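PDB 7CDY: glucose dehydrogenase, which is a beta-propeller protein of the glucose/sorbosone dehydrogenase family that carries a bound calcium ion. Local coordinates for residues Arg34-Gln39 / Ser45-Gly50; Phe81-Glu86 / Gln116-Val121; Leu129-Asp132 / Tyr136-Ile139; Arg297-Leu300 / Val306-Glu309. All coordinates share one frame; numbering follows the deposited sequence. Where two conformers were deposited one is given.

Overall arrangement
The four contacts follow one another along the chain of this beta-propeller protein, each involving a different antiparallel sheet or a loop beside one. Contacts 1 and 2 lie about 20 and 18 Å from the centre of the chain, with about 25 Å between their own centres. Contact 3 is the most deeply placed, about 10 Å from the chain centre; its nearest atoms come within about 7 Å of contact 2 and about 11 Å of contact 1, without touching either. Contact 4 lies across the chain's centre from contact 2, about 36 Å away between centres. The calcium ion is bound by E217 and Y227, outside all four pairs; a glycerol beside D132 marks contact 3.

Contact 1 of 4, residues Arg34-Gln39 / Ser45-Gly50; sequences RLRLWQ and SPPIAG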
# COMPACT_ATOMS: atom_id res chain seq x y z
N ARG A 34 9.18 -0.67 -14.25
CA ARG A 34 9.08 0.52 -15.07
C ARG A 34 8.11 1.53 -14.47
O ARG A 34 7.09 1.16 -13.87
CB ARG A 34 8.61 0.18 -16.49
CG ARG A 34 9.55 -0.74 -17.23
CD ARG A 34 8.98 -1.14 -18.58
NE ARG A 34 7.79 -1.98 -18.49
CZ ARG A 34 7.81 -3.31 -18.39
NH1 ARG A 34 8.96 -3.95 -18.34
NH2 ARG A 34 6.67 -3.99 -18.33
N LEU A 35 8.43 2.81 -14.64
CA LEU A 35 7.58 3.92 -14.26
C LEU A 35 7.11 4.63 -15.52
O LEU A 35 7.93 4.92 -16.41
CB LEU A 35 8.34 4.91 -13.37
CG LEU A 35 7.55 6.10 -12.83
CD1 LEU A 35 6.54 5.64 -11.80
CD2 LEU A 35 8.48 7.11 -12.18
N ARG A 36 5.81 4.88 -15.62
CA ARG A 36 5.21 5.51 -16.79
C ARG A 36 4.41 6.73 -16.35
O ARG A 36 4.00 6.85 -15.19
CB ARG A 36 4.25 4.54 -17.52
CG ARG A 36 4.69 3.08 -17.55
CD ARG A 36 5.92 2.89 -18.44
NE ARG A 36 5.59 3.04 -19.86
CZ ARG A 36 5.31 2.04 -20.68
NH1 ARG A 36 5.31 0.79 -20.22
NH2 ARG A 36 5.02 2.28 -21.95
N LEU A 37 4.17 7.63 -17.30
CA LEU A 37 3.27 8.76 -17.10
C LEU A 37 2.14 8.64 -18.10
O LEU A 37 2.38 8.56 -19.31
CB LEU A 37 4.01 10.09 -17.28
CG LEU A 37 3.17 11.37 -17.14
CD1 LEU A 37 2.57 11.52 -15.76
CD2 LEU A 37 4.01 12.60 -17.47
N TRP A 38 0.90 8.63 -17.61
CA TRP A 38 -0.28 8.60 -18.47
C TRP A 38 -0.97 9.95 -18.40
O TRP A 38 -1.14 10.52 -17.31
CB TRP A 38 -1.26 7.50 -18.05
CG TRP A 38 -2.46 7.40 -18.96
CD1 TRP A 38 -2.57 6.63 -20.08
CD2 TRP A 38 -3.70 8.11 -18.83
NE1 TRP A 38 -3.81 6.81 -20.66
CE2 TRP A 38 -4.52 7.71 -19.91
CE3 TRP A 38 -4.19 9.05 -17.91
CZ2 TRP A 38 -5.81 8.23 -20.09
CZ3 TRP A 38 -5.48 9.55 -18.10
CH2 TRP A 38 -6.27 9.13 -19.18
N GLN A 39 -1.36 10.48 -19.56
CA GLN A 39 -2.15 11.70 -19.59
C GLN A 39 -3.23 11.55 -20.66
O GLN A 39 -3.03 10.88 -21.67
CB GLN A 39 -1.27 12.92 -19.85
CG GLN A 39 -1.85 14.22 -19.33
CD GLN A 39 -2.60 14.97 -20.42
OE1 GLN A 39 -2.48 14.66 -21.60
NE2 GLN A 39 -3.38 15.97 -20.02
N SER A 45 3.39 7.22 -21.65
CA SER A 45 4.77 7.54 -22.03
C SER A 45 5.60 6.26 -22.16
O SER A 45 5.23 5.21 -21.63
CB SER A 45 5.45 8.41 -20.97
OG SER A 45 5.72 7.66 -19.78
N PRO A 46 6.77 6.35 -22.79
CA PRO A 46 7.77 5.29 -22.64
C PRO A 46 8.23 5.21 -21.20
O PRO A 46 7.90 6.07 -20.37
CB PRO A 46 8.92 5.77 -23.55
CG PRO A 46 8.30 6.79 -24.46
CD PRO A 46 7.25 7.45 -23.65
N PRO A 47 8.99 4.19 -20.84
CA PRO A 47 9.51 4.10 -19.47
C PRO A 47 10.37 5.31 -19.12
O PRO A 47 11.21 5.75 -19.90
CB PRO A 47 10.33 2.81 -19.48
CG PRO A 47 9.74 1.99 -20.60
CD PRO A 47 9.36 3.00 -21.64
N ILE A 48 10.13 5.86 -17.93
CA ILE A 48 10.90 7.00 -17.44
C ILE A 48 12.29 6.53 -17.02
O ILE A 48 12.45 5.46 -16.42
CB ILE A 48 10.12 7.67 -16.30
CG1 ILE A 48 8.85 8.31 -16.87
CG2 ILE A 48 10.98 8.67 -15.53
CD1 ILE A 48 7.84 8.77 -15.83
N ALA A 49 13.31 7.31 -17.37
CA ALA A 49 14.69 6.97 -17.06
C ALA A 49 15.01 7.23 -15.58
O ALA A 49 14.32 7.99 -14.90
CB ALA A 49 15.65 7.76 -17.95
N GLY A 50 16.05 6.57 -15.09
CA GLY A 50 16.56 6.83 -13.75
C GLY A 50 15.89 6.07 -12.63
O GLY A 50 16.16 6.35 -11.46
O HOH W 1 10.90 3.14 -16.05
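R36 and S45 join strand 34-39 of the beta-propeller to loop 45-50, which carries on from the short edge strand 43-44 and runs beside 34-39 on the side away from strand 26-30. The R36 chain bends at chi2 and chi3 and folds back toward the loop, where its guanidinium takes the S45 carbonyl side-on. R36 NE lies 2.8 Å from S45 O and R36 NH2 3.0 Å from the same oxygen. This acceptor sits in the guanidinium plane, whereas the two nitrogens come at it from opposite faces of the carbonyl plane. In this conformer, one of two deposited, P47 CD lies over one guanidinium face, toward the rim, and R36 NH1 forms a salt bridge with E30. E30 also pairs with R34, whose CD runs alongside P47 CG at 3.8 Å.

S45 OG is held between its own backbone N and carbonyl carbon (chi1 71°). From there S45 OG accepts from L37 N at 2.9 Å and donates to P46 O at 2.8 Å, while S45 N bonds to L37 O. The serine thus meets L37 with both backbone and side chain. Further along, I48 N gives L35 O a nearly straight bond of 2.8 Å (174° at the hydrogen). With CG1 anti to the carbonyl carbon (chi1 -68°) and the chain extended beyond it, I48 CD1 reaches buried L35 at CG, 4.0 Å away, and approaches L37 CB. A water bridges L35 N, from which it accepts, and I48 O, to which it donates over 2.8 Å.

Contact 2 of 4, residues Phe81-Glu86 / Gln116-Val121; sequences FAEPGE and QPKLSV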
# COMPACT_ATOMS: atom_id res chain seq x y z
N PHE A 81 10.16 -0.29 -3.43
CA PHE A 81 10.51 -1.40 -4.32
C PHE A 81 11.15 -2.52 -3.52
O PHE A 81 11.66 -2.32 -2.43
CB PHE A 81 11.42 -0.96 -5.48
CG PHE A 81 12.76 -0.36 -5.05
CD1 PHE A 81 12.84 0.94 -4.56
CD2 PHE A 81 13.95 -1.09 -5.19
CE1 PHE A 81 14.07 1.50 -4.20
CE2 PHE A 81 15.18 -0.54 -4.84
CZ PHE A 81 15.24 0.75 -4.34
N ALA A 82 11.09 -3.72 -4.09
CA ALA A 82 11.87 -4.83 -3.55
C ALA A 82 13.30 -4.69 -4.05
O ALA A 82 13.53 -4.49 -5.25
CB ALA A 82 11.27 -6.15 -4.03
N GLU A 83 14.26 -4.78 -3.13
CA GLU A 83 15.66 -4.56 -3.42
C GLU A 83 16.47 -5.80 -3.06
O GLU A 83 16.36 -6.28 -1.92
CB GLU A 83 16.17 -3.36 -2.62
CG GLU A 83 17.64 -3.05 -2.86
CD GLU A 83 18.17 -2.01 -1.89
OE1 GLU A 83 18.15 -2.27 -0.67
OE2 GLU A 83 18.59 -0.92 -2.33
N PRO A 84 17.28 -6.33 -3.97
CA PRO A 84 18.10 -7.51 -3.64
C PRO A 84 19.14 -7.18 -2.59
O PRO A 84 19.54 -6.03 -2.40
CB PRO A 84 18.78 -7.87 -4.96
CG PRO A 84 18.39 -6.86 -5.94
CD PRO A 84 17.56 -5.80 -5.30
N GLY A 85 19.60 -8.21 -1.92
CA GLY A 85 20.66 -8.02 -0.95
C GLY A 85 21.55 -9.22 -0.81
O GLY A 85 21.64 -10.06 -1.71
N GLU A 86 22.22 -9.30 0.34
CA GLU A 86 23.14 -10.39 0.62
C GLU A 86 22.40 -11.71 0.72
O GLU A 86 21.22 -11.77 1.10
CB GLU A 86 23.87 -10.12 1.93
N GLN A 116 15.42 -4.01 7.12
CA GLN A 116 16.50 -4.88 7.54
C GLN A 116 16.01 -5.75 8.68
O GLN A 116 15.22 -5.28 9.52
CB GLN A 116 17.71 -4.07 8.03
CG GLN A 116 18.37 -3.24 6.95
CD GLN A 116 19.10 -4.08 5.91
OE1 GLN A 116 19.11 -5.31 5.97
NE2 GLN A 116 19.73 -3.41 4.95
N PRO A 117 16.43 -7.01 8.75
CA PRO A 117 17.24 -7.69 7.73
C PRO A 117 16.43 -7.93 6.46
O PRO A 117 15.22 -7.71 6.44
CB PRO A 117 17.59 -9.02 8.40
CG PRO A 117 16.46 -9.26 9.36
CD PRO A 117 16.11 -7.89 9.88
N LYS A 118 17.09 -8.33 5.39
CA LYS A 118 16.41 -8.74 4.17
C LYS A 118 16.13 -10.24 4.27
O LYS A 118 17.07 -11.04 4.35
CB LYS A 118 17.27 -8.44 2.94
CG LYS A 118 17.46 -6.96 2.64
CD LYS A 118 18.45 -6.78 1.49
CE LYS A 118 18.67 -5.32 1.13
NZ LYS A 118 17.49 -4.76 0.41
N LEU A 119 14.85 -10.63 4.28
CA LEU A 119 14.49 -12.03 4.47
C LEU A 119 13.59 -12.60 3.39
O LEU A 119 13.24 -13.79 3.48
CB LEU A 119 13.80 -12.23 5.83
CG LEU A 119 14.64 -11.86 7.07
CD1 LEU A 119 13.80 -11.98 8.33
CD2 LEU A 119 15.88 -12.73 7.17
N SER A 120 13.18 -11.82 2.40
CA SER A 120 12.23 -12.30 1.41
C SER A 120 12.91 -13.04 0.27
O SER A 120 14.01 -12.69 -0.15
CB SER A 120 11.44 -11.13 0.82
OG SER A 120 10.45 -11.58 -0.08
N VAL A 121 12.21 -14.06 -0.25
CA VAL A 121 12.55 -14.68 -1.52
C VAL A 121 11.45 -14.46 -2.55
O VAL A 121 11.35 -15.21 -3.53
CB VAL A 121 12.93 -16.17 -1.37
CG1 VAL A 121 14.13 -16.32 -0.44
CG2 VAL A 121 11.74 -16.97 -0.86
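A surface salt bridge between E83 and K118 ties strand 76-84, in one antiparallel sheet of the beta-propeller, to loop 116-121, which follows strand 109-114 of the same sheet. The contact is small, burying 158 Å² in all, and rests almost wholly on one lysine. K118 CG lies anti to the carbonyl carbon, and the chain then runs straight out from the loop as far as CE. A single bend at the last torsion (chi4 -74°) turns the ammonium group toward E83.

K118 NZ meets two oxygens of that one residue. K118 NZ bonds to the carboxylate oxygen E83 OE1 at 2.8 Å, on that oxygen's anti lone pair, the one away from OE2. K118 NZ also bonds to the backbone E83 O at 3.0 Å, coming from above the carbonyl plane, 55° out of it, and not along a lone pair. The glutamate chain is extended, and K118 NZ comes within 3.6 Å of E83 CB as it lies between carboxylate and carbonyl.

E83 OE1 is shared with R114, which makes a salt bridge to it through NE; two cations on one oxygen would be expected to keep the carboxylate ionised. The rest of E83 packs on V111 and A93, while the loop is also held by L119 N bonding to N144 and P117 O to Q157. Along its aliphatic part the lysine passes close over the backbone at G85, which has no side chain: K118 CD lies 3.5 Å from G85 CA.

Contact 3 of 4, residues Leu129-Asp132 / Tyr136-Ile139; sequences LAFD and YLFI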
# COMPACT_ATOMS: atom_id res chain seq x y z
N LEU A 129 2.77 3.39 0.75
CA LEU A 129 3.29 4.62 1.35
C LEU A 129 2.14 5.60 1.52
O LEU A 129 1.19 5.60 0.74
CB LEU A 129 4.29 5.30 0.41
CG LEU A 129 5.48 4.45 -0.04
CD1 LEU A 129 6.31 5.22 -1.05
CD2 LEU A 129 6.35 4.05 1.14
N ALA A 130 2.25 6.48 2.53
CA ALA A 130 1.27 7.54 2.69
C ALA A 130 1.85 8.64 3.56
O ALA A 130 2.52 8.37 4.55
CB ALA A 130 -0.02 7.01 3.34
N PHE A 131 1.55 9.89 3.19
CA PHE A 131 1.90 11.02 4.04
C PHE A 131 0.74 11.35 4.98
O PHE A 131 -0.43 11.21 4.64
CB PHE A 131 2.26 12.24 3.17
CG PHE A 131 3.63 12.16 2.56
CD1 PHE A 131 4.75 12.48 3.31
CD2 PHE A 131 3.80 11.76 1.24
CE1 PHE A 131 6.01 12.39 2.75
CE2 PHE A 131 5.07 11.69 0.69
CZ PHE A 131 6.17 12.00 1.45
N ASP A 132 1.09 11.78 6.19
CA ASP A 132 0.07 12.30 7.10
C ASP A 132 -0.07 13.81 6.91
O ASP A 132 0.55 14.41 6.03
CB ASP A 132 0.33 11.83 8.54
CG ASP A 132 1.46 12.60 9.25
OD1 ASP A 132 2.06 13.52 8.68
OD2 ASP A 132 1.74 12.24 10.41
N TYR A 136 4.76 13.71 7.50
CA TYR A 136 5.54 12.53 7.84
C TYR A 136 5.17 11.38 6.91
O TYR A 136 4.03 11.25 6.46
CB TYR A 136 5.31 12.11 9.30
CG TYR A 136 5.86 13.12 10.28
CD1 TYR A 136 7.19 13.10 10.66
CD2 TYR A 136 5.04 14.12 10.81
CE1 TYR A 136 7.70 14.03 11.56
CE2 TYR A 136 5.53 15.06 11.70
CZ TYR A 136 6.86 15.00 12.07
OH TYR A 136 7.37 15.93 12.96
N LEU A 137 6.16 10.55 6.62
CA LEU A 137 6.02 9.46 5.67
C LEU A 137 5.77 8.15 6.42
O LEU A 137 6.61 7.73 7.22
CB LEU A 137 7.28 9.34 4.82
CG LEU A 137 7.28 8.20 3.80
CD1 LEU A 137 6.11 8.31 2.81
CD2 LEU A 137 8.63 8.17 3.06
N PHE A 138 4.63 7.52 6.14
CA PHE A 138 4.33 6.18 6.64
C PHE A 138 4.65 5.12 5.59
O PHE A 138 4.33 5.28 4.41
CB PHE A 138 2.87 6.08 7.08
CG PHE A 138 2.59 6.72 8.40
CD1 PHE A 138 2.51 8.10 8.52
CD2 PHE A 138 2.39 5.94 9.53
CE1 PHE A 138 2.26 8.69 9.75
CE2 PHE A 138 2.12 6.53 10.76
CZ PHE A 138 2.06 7.89 10.86
N ILE A 139 5.29 4.04 6.03
CA ILE A 139 5.74 2.96 5.16
C ILE A 139 5.24 1.65 5.75
O ILE A 139 5.57 1.31 6.88
CB ILE A 139 7.27 2.93 5.06
CG1 ILE A 139 7.83 4.29 4.62
CG2 ILE A 139 7.72 1.82 4.15
CD1 ILE A 139 9.32 4.43 4.86
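L137 CD1 sits over one face of the F131 ring, 4.0 Å from its centroid and only 14° off the ring normal, a CH-pi contact. L137 CB also touches F131 CE1 at 3.9 Å. Beside them L129 CD2 rests on I139 CG1 at 3.8 Å, the two chains pointing the same way. D132 reaches back across the turn: its OD1 takes the hydrogen of Y136 N at 3.0 Å, from 45° above the carboxylate plane. The same oxygen lies at the edge of the Y136 ring, whose plane is nearly perpendicular to the carboxylate. D132 OD2 lies at the edge of the F138 ring, 3.6 Å from F138 CE1.

These pairs belong to an antiparallel beta hairpin of the propeller, with A130 and F138 exchanging both backbone bonds and D132 N closing on Y136 O at 3.0 Å. Beyond it, strand 160-163 takes the far side of 137-140 through L137 and I139. F131 is set edge-to-face against Y78 and F138 likewise against W186, while R162 makes a cation-pi contact with Y136. L129 N is bonded to E64, and D132 OD2 to a glycerol, probably from the crystallisation liquor.

Contact 4 of 4, residues Arg297-Leu300 / Val306-Glu309; sequences RLTL and VAEE
R297 and E309 face each other across an antiparallel beta hairpin, strands 294-301 and 304-311, at the surface edge of a four-stranded sheet of the propeller. The short strand segments run 4.7 Å apart and nearly antiparallel. R297 and E309 are a hydrogen-bonded pair, with R297 N to E309 O at 2.9 Å and E309 N to R297 O at 2.8 Å; as the two are directly opposite in the register, their side chains leave the same face.

There they form a salt bridge in which one carboxylate oxygen takes two donors. R297 NE lies 2.6 Å from E309 OE1, met nearly head-on down the C-O bond, and R297 NH2 reaches the same oxygen at 2.9 Å. OE1 sits in the guanidinium plane, at its edge, while the carboxylate is turned 80° to that plane. The glutamate is extended, but the arginine bends at chi3 (77°), which swings NE and NH2 over to its partner; R297 NH1 is bonded to S284 OG.

Toward the turn, T299 O takes the V306 N hydrogen almost straight, and the methyls T299 CG2 and V306 CG2 meet at 3.6 Å. On the opposite face L298 and E308 lie side by side, L298 CD2 against the aliphatic E308 CB at 3.8 Å, while E308 OE1 turns to R310 and W261.

Strand 304-311 is the outermost of this sheet within the chain. On the other side of 294-301, L298 bonds to L285 of strand 284-289 and L300 to H283 just before it, and strand 259-261 of the adjoining sheet packs W261 on L298 and H259 on E308.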
# COMPACT_ATOMS: atom_id res chain seq x y z
N ARG A 297 -16.72 -1.45 -1.17
CA ARG A 297 -17.05 -0.14 -0.63
C ARG A 297 -17.56 -0.29 0.79
O ARG A 297 -18.59 -0.94 1.02
CB ARG A 297 -18.10 0.57 -1.48
CG ARG A 297 -18.41 1.97 -0.96
CD ARG A 297 -19.36 2.72 -1.87
NE ARG A 297 -20.73 2.26 -1.70
CZ ARG A 297 -21.63 2.88 -0.94
NH1 ARG A 297 -21.31 3.97 -0.27
NH2 ARG A 297 -22.87 2.39 -0.85
N LEU A 298 -16.85 0.30 1.75
CA LEU A 298 -17.27 0.30 3.15
C LEU A 298 -17.85 1.66 3.49
O LEU A 298 -17.18 2.69 3.32
CB LEU A 298 -16.08 0.00 4.07
CG LEU A 298 -15.34 -1.31 3.81
CD1 LEU A 298 -14.22 -1.49 4.82
CD2 LEU A 298 -16.32 -2.46 3.89
N THR A 299 -19.09 1.68 3.99
CA THR A 299 -19.68 2.92 4.47
C THR A 299 -19.21 3.16 5.90
O THR A 299 -19.26 2.25 6.73
CB THR A 299 -21.21 2.79 4.43
OG1 THR A 299 -21.63 2.58 3.08
CG2 THR A 299 -21.86 4.06 4.97
N LEU A 300 -18.75 4.38 6.18
CA LEU A 300 -18.19 4.71 7.48
C LEU A 300 -19.09 5.69 8.23
O LEU A 300 -19.66 6.61 7.63
CB LEU A 300 -16.82 5.36 7.35
CG LEU A 300 -15.79 4.63 6.50
CD1 LEU A 300 -14.49 5.45 6.42
CD2 LEU A 300 -15.53 3.24 7.07
N VAL A 306 -20.17 0.48 8.84
CA VAL A 306 -21.60 0.19 9.00
C VAL A 306 -22.21 -0.60 7.85
O VAL A 306 -23.33 -1.11 8.00
CB VAL A 306 -22.44 1.44 9.31
CG1 VAL A 306 -21.92 2.14 10.55
CG2 VAL A 306 -22.43 2.38 8.12
N ALA A 307 -21.53 -0.71 6.71
CA ALA A 307 -22.05 -1.52 5.61
C ALA A 307 -20.90 -1.85 4.67
O ALA A 307 -19.93 -1.09 4.57
CB ALA A 307 -23.15 -0.80 4.84
N GLU A 308 -21.02 -3.00 4.00
CA GLU A 308 -20.06 -3.46 3.00
C GLU A 308 -20.80 -3.75 1.70
O GLU A 308 -21.71 -4.59 1.68
CB GLU A 308 -19.31 -4.71 3.47
CG GLU A 308 -18.43 -5.31 2.38
CD GLU A 308 -17.64 -6.53 2.83
OE1 GLU A 308 -16.94 -7.11 1.97
OE2 GLU A 308 -17.74 -6.92 4.01
N GLU A 309 -20.39 -3.08 0.62
CA GLU A 309 -20.95 -3.27 -0.71
C GLU A 309 -19.86 -3.82 -1.62
O GLU A 309 -18.67 -3.59 -1.40
CB GLU A 309 -21.47 -1.93 -1.31
CG GLU A 309 -22.00 -2.02 -2.76
CD GLU A 309 -22.42 -0.68 -3.38
OE1 GLU A 309 -22.12 0.38 -2.80
OE2 GLU A 309 -23.06 -0.70 -4.45